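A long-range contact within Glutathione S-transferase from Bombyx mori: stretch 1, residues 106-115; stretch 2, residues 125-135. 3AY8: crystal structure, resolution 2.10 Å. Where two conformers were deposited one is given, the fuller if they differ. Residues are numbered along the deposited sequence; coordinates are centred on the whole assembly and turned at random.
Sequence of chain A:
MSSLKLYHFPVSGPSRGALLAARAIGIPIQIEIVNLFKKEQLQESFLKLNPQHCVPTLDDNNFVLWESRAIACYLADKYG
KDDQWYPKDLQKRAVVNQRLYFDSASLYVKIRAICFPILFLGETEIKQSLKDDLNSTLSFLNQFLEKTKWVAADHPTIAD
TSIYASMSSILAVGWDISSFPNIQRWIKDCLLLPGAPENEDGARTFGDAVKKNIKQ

Stretch 1 (106-115) SLYVKIRAIC
Stretch 2, residues 125-135: EIKQSLKDDLN

Two helices of one chain pack nearly antiparallel: residues 106-115 form a continuous stretch of helix, residues 128-135 another, with their N-to-C directions 162° apart and their axes 9.2 Å apart at closest approach. Residues 125-127 lead in as extended chain (phi/psi -143/162, -89/113 and -64/138), and Lys127 takes the N-cap position. The register is set by two CA pairs, Lys110 CA to Leu134 CA at 5.4 Å and Ile114 CA to Ile126 CA at 6.3 Å. Both helices keep i to i+4 backbone bonds, such as Ile111 N to Leu107 O at 3.1 Å and Leu134 N to Leu130 O at 3.0 Å; Ile114 N to Lys110 O, at 3.4 Å, is weak.

Ser106 stays out of reach. Leu107 (chi1 t, chi2 p) points its CA-to-CB bond away, yet its end returns far enough for Leu107 CD1 to lie 4.0 Å from Leu134 CD1. Tyr108 and Val109 make no contact.

Lys110 points toward the partner helix with an extended side chain, m then t, t, t. The Lys110 side chain runs past the partner backbone, Lys110 CD 3.9 Å from Leu134 N, and delivers NZ to Asp133 (chi1 t). There Lys110 NZ donates to Asp133 OD1 at 2.9 Å, within a salt bridge, and to Asp133 O at 3.2 Å, so one ammonium group holds both side chain and backbone of the same residue. The Lys110 carbonyl is used as well: a water donates to Lys110 O at 2.9 Å and to Leu130 O at 2.8 Å, bridging the two helices.

Ile111 (m, t) points away, but Ile111 CG1 still lies 4.0 Å from Leu134 CD1. Leu134 (t, p) is the knob of this contact, its side chain sitting among Leu107, Lys110, Ile111 and Ile114, a hole made by positions i, i+3, i+4 and i+7 of the facing helix.

Arg112 is out of reach. Ala113 points toward Leu130 (m, t), and its small side chain leaves Ala113 CB 4.3 Å from Leu130 CD2, while Ala113 O lies 3.5 Å from Leu130 CD1.

Ile114 (m, t) has the largest covered area of the contact. CA-to-CB points sideways and the end comes nearer, with contacts spread along the partner: Ile114 CG2 lies 4.0 Å from Ile126 CG1, Ile114 CG1 lies 3.6 Å from Leu130 CB, and Ile114 CD1 lies 3.9 Å from Leu134 CD2. Ile126 (m, t) thus extends the apolar seam ahead of its helix. Cys115 points away, without contact. The rule is an apolar seam with one charged pair beside it.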

# COMPACT_ATOMS: atom_id res chain seq x y z
N SER A 106 3.12 -5.15 -0.95
CA SER A 106 3.90 -6.38 -1.21
C SER A 106 3.11 -7.41 -1.99
O SER A 106 3.54 -7.85 -3.06
CB SER A 106 4.39 -7.02 0.11
OG SER A 106 5.26 -6.16 0.79
N LEU A 107 1.95 -7.78 -1.47
CA LEU A 107 1.21 -8.90 -2.04
C LEU A 107 0.64 -8.60 -3.42
O LEU A 107 1.03 -9.25 -4.40
CB LEU A 107 0.13 -9.42 -1.08
CG LEU A 107 -0.72 -10.63 -1.51
CD1 LEU A 107 0.11 -11.86 -1.89
CD2 LEU A 107 -1.70 -10.99 -0.42
N TYR A 108 -0.27 -7.64 -3.51
CA TYR A 108 -0.92 -7.43 -4.80
C TYR A 108 0.04 -6.85 -5.82
O TYR A 108 -0.10 -7.11 -7.02
CB TYR A 108 -2.22 -6.60 -4.71
CG TYR A 108 -2.96 -6.69 -6.04
CD1 TYR A 108 -3.58 -7.90 -6.41
CD2 TYR A 108 -2.96 -5.64 -6.95
CE1 TYR A 108 -4.23 -8.03 -7.63
CE2 TYR A 108 -3.62 -5.76 -8.21
CZ TYR A 108 -4.24 -6.97 -8.52
OH TYR A 108 -4.90 -7.15 -9.72
N VAL A 109 1.00 -6.07 -5.34
CA VAL A 109 2.07 -5.52 -6.17
C VAL A 109 2.83 -6.63 -6.93
O VAL A 109 3.12 -6.48 -8.12
CB VAL A 109 3.07 -4.71 -5.28
CG1 VAL A 109 4.44 -4.55 -5.95
CG2 VAL A 109 2.47 -3.36 -4.95
N LYS A 110 3.12 -7.73 -6.25
CA LYS A 110 3.90 -8.82 -6.83
C LYS A 110 3.05 -9.75 -7.71
O LYS A 110 3.55 -10.33 -8.66
CB LYS A 110 4.61 -9.60 -5.73
CG LYS A 110 5.79 -8.81 -5.13
CD LYS A 110 6.41 -9.54 -3.95
CE LYS A 110 7.33 -8.58 -3.15
NZ LYS A 110 8.18 -9.39 -2.24
N ILE A 111 1.77 -9.88 -7.38
CA ILE A 111 0.81 -10.55 -8.26
C ILE A 111 0.69 -9.75 -9.56
O ILE A 111 0.78 -10.29 -10.66
CB ILE A 111 -0.57 -10.70 -7.56
CG1 ILE A 111 -0.44 -11.67 -6.37
CG2 ILE A 111 -1.65 -11.16 -8.56
CD1 ILE A 111 -1.67 -11.71 -5.37
N ARG A 112 0.50 -8.45 -9.42
CA ARG A 112 0.40 -7.57 -10.58
C ARG A 112 1.67 -7.57 -11.47
O ARG A 112 1.56 -7.55 -12.69
CB ARG A 112 0.10 -6.16 -10.09
CG ARG A 112 -0.62 -5.33 -11.09
CD ARG A 112 -0.71 -3.89 -10.60
NE ARG A 112 -1.60 -3.12 -11.47
CZ ARG A 112 -1.20 -2.28 -12.41
NH1 ARG A 112 -2.11 -1.64 -13.15
NH2 ARG A 112 0.10 -2.06 -12.63
N ALA A 113 2.85 -7.59 -10.84
CA ALA A 113 4.13 -7.66 -11.57
C ALA A 113 4.19 -8.87 -12.50
O ALA A 113 4.77 -8.80 -13.58
CB ALA A 113 5.30 -7.67 -10.61
N ILE A 114 3.57 -9.96 -12.08
CA ILE A 114 3.45 -11.16 -12.91
C ILE A 114 2.32 -11.05 -13.95
O ILE A 114 2.55 -11.27 -15.14
CB ILE A 114 3.23 -12.41 -12.02
CG1 ILE A 114 4.49 -12.70 -11.21
CG2 ILE A 114 2.79 -13.65 -12.85
CD1 ILE A 114 4.24 -13.48 -9.92
N CYS A 115 1.13 -10.67 -13.50
CA CYS A 115 -0.06 -10.78 -14.35
C CYS A 115 -0.29 -9.65 -15.36
O CYS A 115 -0.78 -9.91 -16.46
CB CYS A 115 -1.32 -10.99 -13.51
SG CYS A 115 -1.26 -12.49 -12.53
N GLU A 125 5.16 -15.83 -20.25
CA GLU A 125 5.61 -16.73 -19.19
C GLU A 125 5.74 -16.03 -17.84
O GLU A 125 5.79 -14.80 -17.77
CB GLU A 125 6.94 -17.43 -19.57
CG GLU A 125 8.05 -16.48 -20.01
CD GLU A 125 9.44 -17.12 -20.00
OE1 GLU A 125 9.66 -18.12 -20.72
OE2 GLU A 125 10.33 -16.61 -19.27
N ILE A 126 5.77 -16.82 -16.78
CA ILE A 126 6.01 -16.29 -15.45
C ILE A 126 7.53 -16.30 -15.21
O ILE A 126 8.13 -17.37 -15.15
CB ILE A 126 5.23 -17.09 -14.39
CG1 ILE A 126 3.72 -17.04 -14.73
CG2 ILE A 126 5.55 -16.56 -12.97
CD1 ILE A 126 2.77 -17.74 -13.74
N LYS A 127 8.12 -15.11 -15.10
CA LYS A 127 9.56 -14.98 -14.87
C LYS A 127 9.95 -15.57 -13.52
O LYS A 127 9.25 -15.38 -12.52
CB LYS A 127 10.01 -13.52 -14.94
CG LYS A 127 10.21 -12.95 -16.35
CD LYS A 127 10.48 -11.44 -16.28
CE LYS A 127 10.31 -10.76 -17.64
NZ LYS A 127 11.59 -10.46 -18.34
N GLN A 128 11.06 -16.30 -13.49
CA GLN A 128 11.53 -16.94 -12.27
C GLN A 128 11.74 -15.93 -11.14
O GLN A 128 11.32 -16.17 -10.01
CB GLN A 128 12.80 -17.76 -12.51
CG GLN A 128 13.27 -18.54 -11.27
CD GLN A 128 12.32 -19.66 -10.89
OE1 GLN A 128 11.81 -19.71 -9.77
NE2 GLN A 128 12.07 -20.56 -11.84
N SER A 129 12.40 -14.81 -11.44
CA SER A 129 12.62 -13.72 -10.47
C SER A 129 11.31 -13.21 -9.84
O SER A 129 11.24 -12.97 -8.63
CB SER A 129 13.33 -12.55 -11.15
OG SER A 129 12.60 -12.12 -12.29
N LEU A 130 10.29 -13.05 -10.66
CA LEU A 130 8.98 -12.59 -10.19
C LEU A 130 8.29 -13.63 -9.32
O LEU A 130 7.60 -13.27 -8.34
CB LEU A 130 8.10 -12.25 -11.38
CG LEU A 130 8.64 -11.13 -12.27
CD1 LEU A 130 7.64 -10.88 -13.40
CD2 LEU A 130 8.90 -9.86 -11.47
N LYS A 131 8.46 -14.90 -9.69
CA LYS A 131 7.89 -16.03 -8.95
C LYS A 131 8.51 -16.09 -7.57
O LYS A 131 7.80 -16.21 -6.57
CB LYS A 131 8.15 -17.33 -9.72
CG LYS A 131 7.63 -18.60 -9.05
CD LYS A 131 7.90 -19.84 -9.91
CE LYS A 131 7.33 -21.09 -9.25
NZ LYS A 131 7.51 -22.30 -10.11
N ASP A 132 9.84 -16.01 -7.51
CA ASP A 132 10.55 -16.02 -6.23
C ASP A 132 10.15 -14.85 -5.35
O ASP A 132 10.01 -14.99 -4.14
CB ASP A 132 12.06 -15.95 -6.47
CG ASP A 132 12.60 -17.18 -7.16
OD1 ASP A 132 11.86 -18.18 -7.34
OD2 ASP A 132 13.79 -17.15 -7.54
N ASP A 133 9.98 -13.68 -5.96
CA ASP A 133 9.62 -12.46 -5.25
C ASP A 133 8.25 -12.63 -4.59
O ASP A 133 8.10 -12.37 -3.39
CB ASP A 133 9.61 -11.26 -6.21
CG ASP A 133 9.77 -9.92 -5.49
OD1 ASP A 133 10.14 -9.89 -4.29
OD2 ASP A 133 9.49 -8.89 -6.13
N LEU A 134 7.27 -13.11 -5.36
CA LEU A 134 5.95 -13.37 -4.81
C LEU A 134 5.99 -14.44 -3.71
O LEU A 134 5.38 -14.28 -2.67
CB LEU A 134 4.94 -13.77 -5.91
CG LEU A 134 3.53 -14.13 -5.41
CD1 LEU A 134 2.87 -13.02 -4.57
CD2 LEU A 134 2.61 -14.54 -6.57
N ASN A 135 6.71 -15.53 -3.95
CA ASN A 135 6.83 -16.61 -2.97
C ASN A 135 7.43 -16.16 -1.63
O ASN A 135 7.00 -16.62 -0.58
CB ASN A 135 7.57 -17.82 -3.57
CG ASN A 135 6.65 -18.72 -4.40
OD1 ASN A 135 7.09 -19.44 -5.30
ND2 ASN A 135 5.37 -18.70 -4.08
O HOH W 1 6.37 -10.81 -8.53